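Local coordinates for protein adenylyltransferase MntA (PDB 7AE2) that neutralises the toxin HepT of a type VII toxin-antitoxin system, mostly by transferring two AMP units in succession from ATP to a tyrosine of the toxin, at residues I141-F144 against L145-G149. Numbering follows the deposited sequence.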
# COMPACT_ATOMS: atom_id res chain seq x y z
N ILE B 141 16.52 -20.08 6.76
CA ILE B 141 15.39 -20.56 5.98
C ILE B 141 15.16 -22.05 6.21
O ILE B 141 14.03 -22.50 6.40
CB ILE B 141 15.60 -20.24 4.49
CG1 ILE B 141 15.61 -18.72 4.27
CG2 ILE B 141 14.53 -20.89 3.63
CD1 ILE B 141 16.14 -18.31 2.91
N GLU B 142 16.24 -22.84 6.21
CA GLU B 142 16.10 -24.28 6.41
C GLU B 142 15.56 -24.58 7.80
O GLU B 142 14.77 -25.52 7.98
CB GLU B 142 17.44 -24.98 6.19
CG GLU B 142 17.38 -26.49 6.35
CD GLU B 142 16.40 -27.15 5.40
OE1 GLU B 142 16.29 -26.69 4.24
OE2 GLU B 142 15.73 -28.13 5.80
N ASN B 143 15.97 -23.81 8.81
CA ASN B 143 15.43 -24.00 10.15
C ASN B 143 13.95 -23.68 10.20
O ASN B 143 13.18 -24.38 10.87
CB ASN B 143 16.20 -23.13 11.15
CG ASN B 143 15.48 -23.02 12.49
OD1 ASN B 143 14.76 -22.05 12.74
ND2 ASN B 143 15.68 -24.01 13.34
N PHE B 144 13.52 -22.62 9.50
CA PHE B 144 12.10 -22.32 9.40
C PHE B 144 11.34 -23.49 8.79
O PHE B 144 10.28 -23.89 9.29
CB PHE B 144 11.89 -21.05 8.58
CG PHE B 144 10.48 -20.84 8.13
CD1 PHE B 144 9.57 -20.19 8.95
CD2 PHE B 144 10.05 -21.29 6.89
CE1 PHE B 144 8.26 -20.00 8.54
CE2 PHE B 144 8.74 -21.11 6.48
CZ PHE B 144 7.85 -20.46 7.31
N LEU B 145 11.86 -24.04 7.69
CA LEU B 145 11.17 -25.14 7.02
C LEU B 145 11.06 -26.36 7.91
O LEU B 145 10.04 -27.07 7.89
CB LEU B 145 11.88 -25.47 5.71
CG LEU B 145 11.93 -24.35 4.67
CD1 LEU B 145 12.88 -24.70 3.54
CD2 LEU B 145 10.53 -24.06 4.13
N GLN B 146 12.09 -26.63 8.72
CA GLN B 146 12.04 -27.78 9.62
C GLN B 146 11.03 -27.57 10.74
O GLN B 146 10.30 -28.50 11.10
CB GLN B 146 13.42 -28.05 10.21
CG GLN B 146 14.47 -28.46 9.19
CD GLN B 146 15.82 -28.73 9.82
OE1 GLN B 146 15.94 -28.82 11.04
NE2 GLN B 146 16.84 -28.86 8.98
N ARG B 147 10.97 -26.36 11.30
CA ARG B 147 10.04 -26.09 12.39
C ARG B 147 8.59 -26.19 11.92
O ARG B 147 7.73 -26.70 12.64
CB ARG B 147 10.31 -24.71 13.00
CG ARG B 147 11.61 -24.62 13.78
CD ARG B 147 11.75 -23.27 14.48
NE ARG B 147 12.06 -22.18 13.56
CZ ARG B 147 11.18 -21.26 13.16
NH1 ARG B 147 9.94 -21.28 13.61
NH2 ARG B 147 11.56 -20.30 12.32
N TRP B 148 8.32 -25.73 10.70
CA TRP B 148 6.96 -25.73 10.16
C TRP B 148 6.58 -27.04 9.48
O TRP B 148 5.44 -27.18 9.04
CB TRP B 148 6.80 -24.57 9.18
CG TRP B 148 6.66 -23.25 9.87
CD1 TRP B 148 7.60 -22.60 10.62
CD2 TRP B 148 5.50 -22.41 9.89
NE1 TRP B 148 7.10 -21.42 11.10
CE2 TRP B 148 5.81 -21.27 10.67
CE3 TRP B 148 4.22 -22.50 9.33
CZ2 TRP B 148 4.90 -20.24 10.89
CZ3 TRP B 148 3.32 -21.48 9.55
CH2 TRP B 148 3.66 -20.37 10.32
N GLY B 149 7.50 -28.00 9.40
CA GLY B 149 7.15 -29.31 8.86
C GLY B 149 6.79 -29.30 7.39
O GLY B 149 5.98 -30.12 6.95
O HOH W 1 14.26 -19.77 11.26
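Asn-143 OD1 is held by Arg-147 NE, which donates to it over 2.8 Å, almost straight at 173°, and probably also by a water that accepts from Arg-147 NH2, although that water has more acceptors within reach than protons to give. The amide oxygen lies in the guanidinium plane, yet NE stands above the carbonyl plane of the amide and is not on a lone pair of OD1. A bend at chi3 turns the arginine back along the helix; its NH2 lies at the edge of the Phe-144 ring and also pairs with an acidic side chain on a chain of another protein, as a salt bridge. One residue on, Phe-144, CG anti to the backbone N (chi1 166°), lays its CE1 over one face of the Trp-148 indole, 3.1 Å from NE1, with ring planes inclined at 34°. That NE1 donates to an acidic side chain of the other protein. Leu-145 CD2 packs against Phe-144 CD2 at 3.9 Å, while the Gln-146 NE2 bond to Glu-142 OE2 is weak. Beneath run regular i to i+4 backbone bonds. The whole illustrates i, i+4 side-chain pairing in the final turns of an alpha-helix, closed by a Schellman motif in which Gly-149 takes positive phi.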